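Local coordinates for putative phosphoribosyltransferase (Neisseria gonorrhoeae, PDB 5VOG), which binds the alarmone guanosine-5',3'-tetraphosphate (ppGpp) and is probably a phosphoribosyltransferase of the type I family, though its own reaction is not established, at residues D39-G45 / I61-T67; G47-A52 / V103-V107; V133-K139 / S153-D159; I20-K25 / M54-F58. All coordinates share one frame; numbering follows the deposited sequence.

Contact 1. Residues D39-G45 / I61-T67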
# COMPACT_ATOMS: atom_id res chain seq x y z
N ASP A 39 -13.91 1.51 -11.34
CA ASP A 39 -14.69 1.27 -10.13
C ASP A 39 -13.83 0.85 -8.95
O ASP A 39 -14.26 1.02 -7.80
CB ASP A 39 -15.76 0.20 -10.41
CG ASP A 39 -16.70 0.61 -11.52
OD1 ASP A 39 -17.42 1.62 -11.33
OD2 ASP A 39 -16.70 -0.04 -12.59
N ALA A 40 -12.63 0.34 -9.21
CA ALA A 40 -11.72 -0.09 -8.16
C ALA A 40 -10.33 -0.22 -8.76
O ALA A 40 -10.18 -0.36 -9.98
CB ALA A 40 -12.16 -1.42 -7.55
N MET A 41 -9.33 -0.14 -7.89
CA MET A 41 -7.94 -0.44 -8.23
C MET A 41 -7.59 -1.83 -7.72
O MET A 41 -8.14 -2.30 -6.72
CB MET A 41 -6.98 0.58 -7.61
CG MET A 41 -6.97 1.92 -8.31
SD MET A 41 -5.88 3.10 -7.49
CE MET A 41 -7.02 3.90 -6.35
N ILE A 42 -6.68 -2.50 -8.42
CA ILE A 42 -6.03 -3.71 -7.92
C ILE A 42 -4.54 -3.40 -7.88
O ILE A 42 -3.87 -3.38 -8.92
CB ILE A 42 -6.33 -4.94 -8.79
CG1 ILE A 42 -7.85 -5.18 -8.85
CG2 ILE A 42 -5.59 -6.16 -8.25
CD1 ILE A 42 -8.25 -6.26 -9.84
N ALA A 43 -4.03 -3.12 -6.68
CA ALA A 43 -2.61 -2.82 -6.51
C ALA A 43 -1.82 -4.12 -6.46
O ALA A 43 -2.20 -5.07 -5.78
CB ALA A 43 -2.39 -2.03 -5.22
N ILE A 44 -0.69 -4.14 -7.16
CA ILE A 44 0.23 -5.28 -7.09
C ILE A 44 1.29 -4.94 -6.05
O ILE A 44 2.19 -4.14 -6.31
CB ILE A 44 0.86 -5.59 -8.45
CG1 ILE A 44 -0.21 -5.80 -9.53
CG2 ILE A 44 1.76 -6.82 -8.34
CD1 ILE A 44 0.37 -5.83 -10.95
N GLY A 45 1.22 -5.56 -4.87
CA GLY A 45 2.24 -5.33 -3.87
C GLY A 45 3.52 -6.07 -4.19
O GLY A 45 3.52 -7.04 -4.95
N ILE A 61 -11.52 5.59 -5.49
CA ILE A 61 -12.09 4.26 -5.67
C ILE A 61 -11.32 3.30 -4.77
O ILE A 61 -10.14 3.54 -4.48
CB ILE A 61 -12.07 3.83 -7.15
CG1 ILE A 61 -10.64 3.88 -7.72
CG2 ILE A 61 -13.01 4.69 -7.98
CD1 ILE A 61 -10.55 3.49 -9.18
N PRO A 62 -11.94 2.22 -4.31
CA PRO A 62 -11.26 1.32 -3.35
C PRO A 62 -10.08 0.59 -3.97
O PRO A 62 -10.06 0.28 -5.17
CB PRO A 62 -12.36 0.34 -2.95
CG PRO A 62 -13.36 0.39 -4.09
CD PRO A 62 -13.33 1.81 -4.55
N ILE A 63 -9.11 0.26 -3.12
CA ILE A 63 -7.90 -0.46 -3.52
C ILE A 63 -8.00 -1.90 -3.04
O ILE A 63 -7.91 -2.17 -1.84
CB ILE A 63 -6.63 0.18 -2.95
CG1 ILE A 63 -6.53 1.67 -3.30
CG2 ILE A 63 -5.39 -0.59 -3.42
CD1 ILE A 63 -5.53 2.39 -2.40
N TYR A 64 -8.15 -2.82 -3.98
CA TYR A 64 -7.94 -4.24 -3.71
C TYR A 64 -6.46 -4.56 -3.95
O TYR A 64 -5.73 -3.79 -4.56
CB TYR A 64 -8.85 -5.09 -4.61
CG TYR A 64 -10.32 -4.94 -4.25
CD1 TYR A 64 -10.95 -5.88 -3.45
CD2 TYR A 64 -11.06 -3.85 -4.70
CE1 TYR A 64 -12.29 -5.74 -3.10
CE2 TYR A 64 -12.39 -3.70 -4.36
CZ TYR A 64 -13.01 -4.64 -3.55
OH TYR A 64 -14.34 -4.48 -3.22
N ALA A 65 -6.02 -5.72 -3.45
CA ALA A 65 -4.60 -6.03 -3.48
C ALA A 65 -4.32 -7.46 -3.90
O ALA A 65 -5.02 -8.39 -3.49
CB ALA A 65 -3.94 -5.77 -2.12
N VAL A 66 -3.29 -7.63 -4.72
CA VAL A 66 -2.64 -8.91 -4.96
C VAL A 66 -1.15 -8.66 -4.74
O VAL A 66 -0.69 -7.52 -4.78
CB VAL A 66 -2.89 -9.46 -6.39
CG1 VAL A 66 -4.39 -9.61 -6.65
CG2 VAL A 66 -2.24 -8.56 -7.44
N THR A 67 -0.40 -9.73 -4.49
CA THR A 67 1.05 -9.59 -4.41
C THR A 67 1.69 -10.73 -5.19
O THR A 67 1.24 -11.88 -5.12
CB THR A 67 1.58 -9.56 -2.96
OG1 THR A 67 1.23 -8.32 -2.34
CG2 THR A 67 3.12 -9.69 -2.93

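Contact 2. Residues G47-A52 / V103-V107. With G4P (guanosine-5',3'-tetraphosphate), chain D.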
# COMPACT_ATOMS: atom_id res chain seq x y z
N GLY A 47 5.32 -3.16 -4.62
CA GLY A 47 5.67 -1.92 -5.30
C GLY A 47 4.48 -1.06 -5.65
O GLY A 47 4.61 0.17 -5.75
N GLY A 48 3.31 -1.66 -5.85
CA GLY A 48 2.14 -0.88 -6.25
C GLY A 48 1.36 -0.24 -5.11
O GLY A 48 0.46 0.56 -5.38
N PHE A 49 1.66 -0.59 -3.86
CA PHE A 49 0.85 -0.11 -2.74
C PHE A 49 0.90 1.40 -2.60
O PHE A 49 -0.13 2.06 -2.43
CB PHE A 49 1.30 -0.79 -1.44
CG PHE A 49 0.84 -2.22 -1.29
CD1 PHE A 49 -0.26 -2.69 -1.98
CD2 PHE A 49 1.51 -3.09 -0.47
CE1 PHE A 49 -0.68 -4.03 -1.82
CE2 PHE A 49 1.10 -4.41 -0.31
CZ PHE A 49 -0.00 -4.88 -0.97
N ILE A 50 2.09 1.99 -2.63
CA ILE A 50 2.18 3.43 -2.41
C ILE A 50 1.62 4.18 -3.62
O ILE A 50 0.78 5.07 -3.44
CB ILE A 50 3.61 3.86 -2.04
CG1 ILE A 50 4.00 3.20 -0.70
CG2 ILE A 50 3.69 5.38 -1.93
CD1 ILE A 50 5.37 3.56 -0.19
N PRO A 51 2.00 3.84 -4.86
CA PRO A 51 1.32 4.47 -6.01
C PRO A 51 -0.20 4.35 -5.98
O PRO A 51 -0.89 5.33 -6.31
CB PRO A 51 1.92 3.72 -7.21
CG PRO A 51 3.29 3.38 -6.76
CD PRO A 51 3.11 2.97 -5.30
N ALA A 52 -0.75 3.19 -5.57
CA ALA A 52 -2.20 3.04 -5.54
C ALA A 52 -2.85 3.94 -4.50
O ALA A 52 -3.89 4.56 -4.77
CB ALA A 52 -2.59 1.58 -5.30
N VAL A 103 -5.46 -1.95 -12.69
CA VAL A 103 -4.29 -2.58 -12.08
C VAL A 103 -3.20 -1.52 -11.92
O VAL A 103 -2.94 -0.77 -12.86
CB VAL A 103 -3.81 -3.76 -12.95
CG1 VAL A 103 -2.57 -4.42 -12.38
CG2 VAL A 103 -4.95 -4.78 -13.15
N VAL A 104 -2.57 -1.45 -10.74
CA VAL A 104 -1.61 -0.39 -10.43
C VAL A 104 -0.28 -1.01 -10.00
O VAL A 104 -0.25 -1.90 -9.14
CB VAL A 104 -2.14 0.55 -9.32
CG1 VAL A 104 -1.08 1.60 -8.97
CG2 VAL A 104 -3.46 1.19 -9.73
N ASP A 105 0.82 -0.54 -10.58
CA ASP A 105 2.15 -0.96 -10.14
C ASP A 105 3.11 0.22 -10.24
O ASP A 105 2.77 1.26 -10.81
CB ASP A 105 2.65 -2.17 -10.95
CG ASP A 105 3.45 -3.14 -10.10
OD1 ASP A 105 4.02 -2.72 -9.08
OD2 ASP A 105 3.51 -4.34 -10.46
N GLU A 106 4.30 0.07 -9.64
CA GLU A 106 5.20 1.24 -9.63
C GLU A 106 6.09 1.34 -10.87
O GLU A 106 6.33 2.45 -11.34
CB GLU A 106 6.06 1.27 -8.34
CG GLU A 106 7.48 0.68 -8.41
CD GLU A 106 7.51 -0.84 -8.33
OE1 GLU A 106 6.62 -1.49 -8.90
OE2 GLU A 106 8.43 -1.39 -7.69
N VAL A 107 6.58 0.23 -11.42
CA VAL A 107 7.53 0.31 -12.52
C VAL A 107 7.22 -0.74 -13.58
O VAL A 107 6.89 -1.89 -13.26
CB VAL A 107 9.00 0.20 -12.05
CG1 VAL A 107 9.35 -1.19 -11.50
CG2 VAL A 107 9.96 0.58 -13.19
PB G4P D . 6.89 -5.27 -14.56
O1B G4P D . 6.18 -6.44 -15.01
O2B G4P D . 7.71 -4.54 -15.64
O3B G4P D . 5.91 -4.26 -13.87
O3A G4P D . 7.88 -5.63 -13.36
PA G4P D . 9.07 -6.67 -13.28
O1A G4P D . 8.57 -8.06 -13.21
O2A G4P D . 10.05 -6.42 -14.40
O5' G4P D . 9.78 -6.19 -11.92
C5' G4P D . 10.56 -7.07 -11.09
C4' G4P D . 11.08 -6.28 -9.92
O4' G4P D . 12.09 -5.35 -10.36
C3' G4P D . 10.02 -5.44 -9.20
O3' G4P D . 9.98 -5.85 -7.81
C2' G4P D . 10.48 -3.99 -9.32
O2' G4P D . 10.24 -3.20 -8.16
C1' G4P D . 11.98 -4.17 -9.59
N9 G4P D . 12.54 -3.07 -10.37
C8 G4P D . 12.61 -2.99 -11.74
N7 G4P D . 13.15 -1.87 -12.16
C5 G4P D . 13.46 -1.18 -11.00
C6 G4P D . 14.08 0.09 -10.79
O6 G4P D . 14.48 0.88 -11.65
N1 G4P D . 14.20 0.40 -9.45
C2 G4P D . 13.79 -0.40 -8.42
N2 G4P D . 14.02 0.05 -7.18
N3 G4P D . 13.22 -1.58 -8.59
C4 G4P D . 13.08 -1.91 -9.89
PC G4P D . 9.14 -7.09 -7.31
O1C G4P D . 9.89 -8.36 -7.53
O2C G4P D . 7.82 -6.99 -8.03
O3C G4P D . 8.89 -6.81 -5.76
PD G4P D . 8.07 -5.72 -4.95
O1D G4P D . 7.13 -5.09 -5.92
O2D G4P D . 7.34 -6.50 -3.83
O3D G4P D . 9.10 -4.79 -4.36
O HOH W 1 4.73 -4.43 -7.30

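Contact 3. Residues V133-K139 / S153-D159. With G4P (guanosine-5',3'-tetraphosphate), chain D.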
# COMPACT_ATOMS: atom_id res chain seq x y z
N VAL A 133 0.85 2.48 -14.42
CA VAL A 133 2.14 2.33 -13.77
C VAL A 133 2.74 3.71 -13.55
O VAL A 133 2.54 4.63 -14.35
CB VAL A 133 3.12 1.44 -14.57
CG1 VAL A 133 2.68 0.01 -14.52
CG2 VAL A 133 3.24 1.92 -16.01
N LEU A 134 3.45 3.86 -12.43
CA LEU A 134 4.07 5.14 -12.12
C LEU A 134 5.16 5.48 -13.14
O LEU A 134 5.15 6.57 -13.74
CB LEU A 134 4.64 5.09 -10.70
CG LEU A 134 5.62 6.17 -10.24
CD1 LEU A 134 4.98 7.55 -10.24
CD2 LEU A 134 6.13 5.83 -8.84
N HIS A 135 6.09 4.55 -13.38
CA HIS A 135 7.24 4.76 -14.24
C HIS A 135 7.29 3.70 -15.32
O HIS A 135 7.26 2.50 -15.02
CB HIS A 135 8.53 4.70 -13.43
CG HIS A 135 8.67 5.81 -12.44
ND1 HIS A 135 9.08 5.60 -11.14
CD2 HIS A 135 8.46 7.14 -12.56
CE1 HIS A 135 9.12 6.75 -10.51
NE2 HIS A 135 8.75 7.71 -11.35
N GLU A 136 7.41 4.15 -16.57
CA GLU A 136 7.56 3.27 -17.73
C GLU A 136 8.98 3.40 -18.27
O GLU A 136 9.33 4.44 -18.84
CB GLU A 136 6.54 3.61 -18.81
CG GLU A 136 6.74 2.81 -20.08
CD GLU A 136 5.80 3.23 -21.20
OE1 GLU A 136 5.02 4.20 -21.03
OE2 GLU A 136 5.85 2.59 -22.27
N LYS A 137 9.78 2.35 -18.11
CA LYS A 137 11.13 2.36 -18.65
C LYS A 137 11.12 2.01 -20.14
O LYS A 137 10.47 1.05 -20.55
CB LYS A 137 12.03 1.38 -17.92
CG LYS A 137 12.33 1.74 -16.49
CD LYS A 137 13.30 0.69 -15.98
CE LYS A 137 13.77 0.95 -14.61
NZ LYS A 137 14.77 -0.09 -14.25
N ILE A 138 11.86 2.78 -20.92
CA ILE A 138 11.97 2.57 -22.36
C ILE A 138 13.10 1.57 -22.60
O ILE A 138 14.28 1.91 -22.50
CB ILE A 138 12.20 3.88 -23.11
CG1 ILE A 138 11.07 4.86 -22.81
CG2 ILE A 138 12.33 3.59 -24.60
CD1 ILE A 138 9.67 4.25 -22.90
N LYS A 139 12.73 0.34 -22.91
CA LYS A 139 13.68 -0.77 -23.02
C LYS A 139 12.94 -1.95 -23.63
O LYS A 139 11.72 -1.92 -23.79
CB LYS A 139 14.28 -1.14 -21.65
CG LYS A 139 13.24 -1.55 -20.61
CD LYS A 139 13.85 -1.64 -19.21
CE LYS A 139 14.82 -2.79 -19.09
NZ LYS A 139 15.55 -2.78 -17.78
N SER A 153 0.99 5.34 -18.20
CA SER A 153 2.15 5.50 -17.34
C SER A 153 2.27 6.95 -16.90
O SER A 153 1.92 7.87 -17.64
CB SER A 153 3.44 5.04 -18.04
OG SER A 153 3.69 5.79 -19.21
N GLY A 154 2.75 7.15 -15.68
CA GLY A 154 2.91 8.49 -15.17
C GLY A 154 3.91 9.29 -15.97
O GLY A 154 3.58 10.37 -16.49
N ILE A 155 5.14 8.79 -16.06
CA ILE A 155 6.15 9.33 -16.96
C ILE A 155 6.90 8.16 -17.58
O ILE A 155 6.99 7.08 -17.00
CB ILE A 155 7.15 10.27 -16.24
CG1 ILE A 155 7.77 9.56 -15.03
CG2 ILE A 155 6.48 11.57 -15.83
CD1 ILE A 155 8.95 10.29 -14.44
N THR A 156 7.45 8.39 -18.76
CA THR A 156 8.41 7.45 -19.32
C THR A 156 9.81 7.86 -18.88
O THR A 156 10.11 9.05 -18.76
CB THR A 156 8.33 7.41 -20.84
OG1 THR A 156 8.73 8.68 -21.36
CG2 THR A 156 6.91 7.09 -21.28
N VAL A 157 10.66 6.87 -18.64
CA VAL A 157 12.00 7.06 -18.12
C VAL A 157 12.97 6.32 -19.04
O VAL A 157 12.61 5.32 -19.67
CB VAL A 157 12.13 6.53 -16.66
CG1 VAL A 157 13.41 7.03 -15.99
CG2 VAL A 157 10.91 6.90 -15.81
N GLU A 158 14.21 6.80 -19.09
CA GLU A 158 15.28 6.05 -19.70
C GLU A 158 15.45 4.71 -18.99
O GLU A 158 14.88 4.47 -17.92
CB GLU A 158 16.59 6.83 -19.63
CG GLU A 158 16.55 8.14 -20.38
CD GLU A 158 16.58 7.92 -21.87
OE1 GLU A 158 17.54 7.27 -22.34
OE2 GLU A 158 15.66 8.39 -22.56
N ASP A 159 16.25 3.83 -19.59
CA ASP A 159 16.57 2.56 -18.93
C ASP A 159 17.64 2.81 -17.86
O ASP A 159 18.81 2.47 -18.00
CB ASP A 159 17.03 1.51 -19.93
CG ASP A 159 17.17 0.14 -19.30
OD1 ASP A 159 16.67 -0.05 -18.16
OD2 ASP A 159 17.78 -0.74 -19.92
PB G4P D . 6.89 -5.27 -14.56
O1B G4P D . 6.18 -6.44 -15.01
O2B G4P D . 7.71 -4.54 -15.64
O3B G4P D . 5.91 -4.26 -13.87
O3A G4P D . 7.88 -5.63 -13.36
PA G4P D . 9.07 -6.67 -13.28
O1A G4P D . 8.57 -8.06 -13.21
O2A G4P D . 10.05 -6.42 -14.40
O5' G4P D . 9.78 -6.19 -11.92
C5' G4P D . 10.56 -7.07 -11.09
C4' G4P D . 11.08 -6.28 -9.92
O4' G4P D . 12.09 -5.35 -10.36
C3' G4P D . 10.02 -5.44 -9.20
O3' G4P D . 9.98 -5.85 -7.81
C2' G4P D . 10.48 -3.99 -9.32
O2' G4P D . 10.24 -3.20 -8.16
C1' G4P D . 11.98 -4.17 -9.59
N9 G4P D . 12.54 -3.07 -10.37
C8 G4P D . 12.61 -2.99 -11.74
N7 G4P D . 13.15 -1.87 -12.16
C5 G4P D . 13.46 -1.18 -11.00
C6 G4P D . 14.08 0.09 -10.79
O6 G4P D . 14.48 0.88 -11.65
N1 G4P D . 14.20 0.40 -9.45
C2 G4P D . 13.79 -0.40 -8.42
N2 G4P D . 14.02 0.05 -7.18
N3 G4P D . 13.22 -1.58 -8.59
C4 G4P D . 13.08 -1.91 -9.89
PC G4P D . 9.14 -7.09 -7.31
O1C G4P D . 9.89 -8.36 -7.53
O2C G4P D . 7.82 -6.99 -8.03
O3C G4P D . 8.89 -6.81 -5.76
PD G4P D . 8.07 -5.72 -4.95
O1D G4P D . 7.13 -5.09 -5.92
O2D G4P D . 7.34 -6.50 -3.83
O3D G4P D . 9.10 -4.79 -4.36
O HOH W 2 17.39 -0.18 -15.32

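Contact 4. Residues I20-K25 / M54-F58. With G4P (guanosine-5',3'-tetraphosphate), chain B.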
# COMPACT_ATOMS: atom_id res chain seq x y z
N ILE A 20 7.06 11.89 -6.74
CA ILE A 20 6.20 10.80 -7.18
C ILE A 20 4.74 11.19 -7.03
O ILE A 20 3.92 10.93 -7.93
CB ILE A 20 6.57 9.53 -6.40
CG1 ILE A 20 7.92 9.02 -6.92
CG2 ILE A 20 5.46 8.47 -6.47
CD1 ILE A 20 8.55 7.93 -6.08
N HIS A 21 4.39 11.85 -5.93
CA HIS A 21 3.04 12.36 -5.73
C HIS A 21 2.60 13.24 -6.90
O HIS A 21 1.47 13.10 -7.40
CB HIS A 21 2.98 13.13 -4.41
CG HIS A 21 1.60 13.59 -4.02
ND1 HIS A 21 0.85 12.96 -3.05
CD2 HIS A 21 0.86 14.63 -4.45
CE1 HIS A 21 -0.30 13.59 -2.91
NE2 HIS A 21 -0.32 14.61 -3.75
N ARG A 22 3.48 14.13 -7.38
CA ARG A 22 3.14 15.01 -8.49
C ARG A 22 2.90 14.21 -9.78
O ARG A 22 2.00 14.54 -10.56
CB ARG A 22 4.24 16.05 -8.70
CG ARG A 22 4.47 16.97 -7.51
CD ARG A 22 5.69 17.86 -7.72
NE ARG A 22 6.11 18.50 -6.47
CZ ARG A 22 5.63 19.66 -6.02
NH1 ARG A 22 4.70 20.31 -6.71
NH2 ARG A 22 6.07 20.16 -4.88
N VAL A 23 3.70 13.16 -10.01
CA VAL A 23 3.48 12.32 -11.18
C VAL A 23 2.14 11.59 -11.07
O VAL A 23 1.40 11.47 -12.05
CB VAL A 23 4.65 11.33 -11.37
CG1 VAL A 23 4.34 10.33 -12.49
CG2 VAL A 23 5.93 12.08 -11.68
N ILE A 24 1.82 11.09 -9.88
CA ILE A 24 0.55 10.38 -9.68
C ILE A 24 -0.64 11.29 -9.97
O ILE A 24 -1.63 10.87 -10.58
CB ILE A 24 0.48 9.79 -8.26
CG1 ILE A 24 1.52 8.68 -8.07
CG2 ILE A 24 -0.92 9.29 -7.96
CD1 ILE A 24 1.21 7.40 -8.87
N LYS A 25 -0.57 12.56 -9.53
CA LYS A 25 -1.63 13.51 -9.86
C LYS A 25 -1.81 13.63 -11.38
O LYS A 25 -2.94 13.61 -11.89
CB LYS A 25 -1.32 14.87 -9.25
CG LYS A 25 -2.39 15.93 -9.50
CD LYS A 25 -2.10 17.22 -8.75
CE LYS A 25 -3.22 18.23 -8.91
NZ LYS A 25 -2.96 19.48 -8.12
N MET A 54 -1.63 6.75 -3.28
CA MET A 54 -1.54 8.10 -3.81
C MET A 54 -2.60 8.34 -4.88
O MET A 54 -3.25 9.39 -4.91
CB MET A 54 -0.14 8.36 -4.40
CG MET A 54 0.98 8.46 -3.36
SD MET A 54 2.54 8.65 -4.25
CE MET A 54 3.66 9.08 -2.92
N LEU A 55 -2.80 7.36 -5.76
CA LEU A 55 -3.81 7.50 -6.80
C LEU A 55 -5.22 7.62 -6.21
O LEU A 55 -6.08 8.28 -6.79
CB LEU A 55 -3.71 6.32 -7.76
CG LEU A 55 -4.38 6.43 -9.11
CD1 LEU A 55 -3.97 7.71 -9.87
CD2 LEU A 55 -4.06 5.18 -9.92
N ARG A 56 -5.46 6.99 -5.05
CA ARG A 56 -6.80 7.07 -4.46
C ARG A 56 -7.16 8.49 -4.08
O ARG A 56 -8.35 8.85 -4.06
CB ARG A 56 -6.91 6.16 -3.23
CG ARG A 56 -8.33 5.72 -2.94
CD ARG A 56 -8.42 4.89 -1.66
NE ARG A 56 -8.52 5.74 -0.48
CZ ARG A 56 -8.69 5.30 0.76
NH1 ARG A 56 -8.73 3.99 1.01
NH2 ARG A 56 -8.79 6.16 1.77
N CYS A 57 -6.16 9.32 -3.77
CA CYS A 57 -6.41 10.73 -3.49
C CYS A 57 -7.16 11.39 -4.63
O CYS A 57 -8.03 12.25 -4.41
CB CYS A 57 -5.09 11.44 -3.24
SG CYS A 57 -5.23 13.17 -2.83
N PHE A 58 -6.84 11.00 -5.86
CA PHE A 58 -7.38 11.63 -7.05
C PHE A 58 -8.48 10.84 -7.73
O PHE A 58 -9.35 11.45 -8.37
CB PHE A 58 -6.23 11.88 -8.04
CG PHE A 58 -5.12 12.69 -7.45
CD1 PHE A 58 -5.24 14.07 -7.34
CD2 PHE A 58 -3.97 12.08 -6.98
CE1 PHE A 58 -4.23 14.82 -6.77
CE2 PHE A 58 -2.95 12.83 -6.41
CZ PHE A 58 -3.08 14.20 -6.31
PB G4P B . -8.60 2.37 14.40
O1B G4P B . -9.31 1.15 14.73
O2B G4P B . -8.41 3.35 15.58
O3B G4P B . -7.22 2.05 13.75
O3A G4P B . -9.34 3.15 13.23
PA G4P B . -10.83 3.71 13.12
O1A G4P B . -11.80 2.61 12.92
O2A G4P B . -11.13 4.59 14.31
O5' G4P B . -10.68 4.66 11.84
C5' G4P B . -11.79 4.99 10.98
C4' G4P B . -11.29 5.92 9.90
O4' G4P B . -10.99 7.21 10.45
C3' G4P B . -10.02 5.44 9.20
O3' G4P B . -10.29 5.32 7.78
C2' G4P B . -8.98 6.53 9.46
O2' G4P B . -8.11 6.79 8.35
C1' G4P B . -9.87 7.73 9.78
N9 G4P B . -9.21 8.69 10.67
C8 G4P B . -9.24 8.68 12.04
N7 G4P B . -8.54 9.66 12.57
C5 G4P B . -8.03 10.35 11.48
C6 G4P B . -7.21 11.51 11.41
O6 G4P B . -6.76 12.18 12.34
N1 G4P B . -6.94 11.88 10.10
C2 G4P B . -7.39 11.22 8.99
N2 G4P B . -7.05 11.72 7.80
N3 G4P B . -8.16 10.13 9.04
C4 G4P B . -8.44 9.75 10.31
PC G4P B . -10.95 4.03 7.15
O1C G4P B . -12.43 4.06 7.31
O2C G4P B . -10.26 2.87 7.82
O3C G4P B . -10.51 4.07 5.62
PD G4P B . -9.12 3.94 4.85
O1D G4P B . -8.17 3.34 5.83
O2D G4P B . -9.40 3.01 3.65
O3D G4P B . -8.78 5.33 4.39

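Contact 1. Residues D39-G45 / I61-T67
Met-41 bends at chi3 (-91°) and brings its CE methyl down on the neighbouring strand, 3.8 Å from Ile-63 CG1 and almost as near Ile-61 CG1. The methionine crosses Ile-61 at about a right angle but meets Ile-63 at a slant. On this same face Ala-43 CB rests 3.8 Å from Ile-63 CG2. The other face is carried by Val-66, which sits between two isoleucines: its CG1 is 4.0 Å from Ile-42 CG2, while CG2 reaches CG1 of Ile-44. Tyr-64, also on that face, turns an edge of its ring to the first strand, with Met-41 O in the ring plane and Ala-40 CB 3.9 Å from CD2.

These strands, 40-45 and 63-75, are the two parallel arms of a beta-alpha-beta unit whose crossover is helix 49-59, as expected of a phosphoribosyltransferase core. Five backbone bonds hold the register; Met-41 N to Pro-62 O, at 2.8 Å and 167°, is among the straighter ones. Helix 49-59 covers the Met-41 and Ala-43 face, whereas helix 112-121 lies against Ile-42 and Ile-44. At the end of the strand, Gly-45 CA passes 3.5 Å from Thr-67 OG1, and Gly-45 itself touches the bound ppGpp.

Contact 2. Residues G47-A52 / V103-V107
Glu-106 reaches over the Gly-47 backbone toward the bound ppGpp. Its CB lies 3.2 Å from Gly-47 O and 3.8 Å from Pro-51 CG, glutamate and proline running side by side. CG stays near that carbonyl oxygen. A bend at chi2 (-79°) then carries CD past Gly-47 CA, 3.7 Å away. At the tip the two oxygens part company: OE2 accepts a hydrogen bond from the ribose O2' of ppGpp at 2.6 Å, while OE1 takes a weak bond from the backbone N of Val-107.

The setting is the C-terminal end of strand 101-105, in the parallel part of the sheet, where the acidic pair Asp-105 and Glu-106 probably matches the PRPP motif of type I phosphoribosyltransferases, Glu-106 here meeting the ribose of ppGpp. Facing it, Gly-47 and Gly-48, leading into the helix, let the backbones approach to 3.9 Å between Gly-48 CA and Asp-105 CA. Gly-47 N donates to the phosphate oxygen O1D of ppGpp at 2.9 Å. A water bridges the two segments, weakly bonded to Gly-47 N and donating to Asp-105 OD1, which also accepts from Glu-106 N. Farther along the helix, Val-104 CG1 packs 4.0 Å from Ala-52 CB.

Contact 3. Residues V133-K139 / S153-D159
Segments 133-139 and 153-159 run parallel, with strands 135-137 and 155-157 at 35° and 4.5 Å apart at closest approach, and both chains turn a corner together, at Leu-134 and Gly-154. Backbone bonds continue through it, Gly-154 N to Val-133 O and Ile-155 N to Leu-134 O.

Glu-136 stands extended beside Thr-156 and takes a 2.8 Å hydrogen bond from Ser-153 OG through the anti lone pair of OE1. On the other face the His-135 ring presents an edge to Ile-155, whose CG1 lies in the ring plane 3.5 Å from CD2; Leu-134 CG sits over one face of the imidazole, and ND1 is tied to Tyr-164 OH. Lys-139 crosses Asp-159 at about a right angle, its NZ forming a salt bridge to OD1 at 3.0 Å on the syn side but well out of the carboxylate plane; Asp-109 gives NZ a second carboxylate.

Lys-137 rises straight from the His-135 face, all torsions beyond CG near 180°, and its NZ donates to O6 of ppGpp at 2.8 Å and to N7 at 3.2 Å. A water links that NZ to Asp-159 OD1, and Asp-109 adds a salt bridge. Lys-137 thus contributes base recognition to the pocket; a lysine on guanine O6 and N7 resembles 6-oxopurine phosphoribosyltransferases, though this protein's own substrate is not established.

Contact 4. Residues I20-K25 / M54-F58
With chi1 at -174°, His-21 swings its ring opposite the backbone N, and Phe-58, its CG anti to the carbonyl carbon, sends its ring to meet it. The phenylalanine edge points at the imidazole face in an offset edge-to-face pair, centroids 5.7 Å apart and planes at 67°. Lys-25 lies across the Phe-58 ring: its CA stands 3.9 Å from the ring centroid, over the face, a CH-pi contact, its CG comes 3.5 Å from CE1, and its NZ bonds Leu-169 O of the second subunit. Cys-57 SG covers the opposite face.

Ile-24 enters between the helices with CG2, 3.5 Å from Leu-55 N and 3.8 Å from Met-54 CB. Met-54 crosses both Ile-24 and Ile-20 at about a right angle and sets SD 3.7 Å from Ile-20 CG2. The segments of helices 17-33 and 49-59 meet at 42° with axes 9.2 Å apart.

His-21 ND1 bonds Tyr-17 OH and NE2 bonds Ala-168 O, both of the second subunit. Arg-56 NH1 and NH2 grip a phosphate of the other ppGpp, NH2 2.7 Å from O3D. The interface is apolar and aromatic, while nearby polar groups bond the second subunit and its ppGpp.

In the fold
Contacts 1, 2 and 3 all reach one mixed sheet. Strands 40-45 and 101-105 are neighbours in it, so contacts 1 and 2 touch, their centres 9 Å apart, through bonds of Ile-42 and Ile-44 with Val-104. The centres of contacts 1 and 3 are about 20 Å apart, and contact 3 joins contact 2 where Glu-106 O meets His-135 N. Contact 4 shares helix 49-59 with contact 2, its centre 11 Å away, and packs Ile-20 against Leu-134 of contact 3. In sequence, contacts 1, 2 and 4 interleave; contact 3 follows. Contacts 2 and 3 hold one ppGpp; Arg-56 of contact 4 binds the other, so each subunit lends an arginine to the other's ppGpp site.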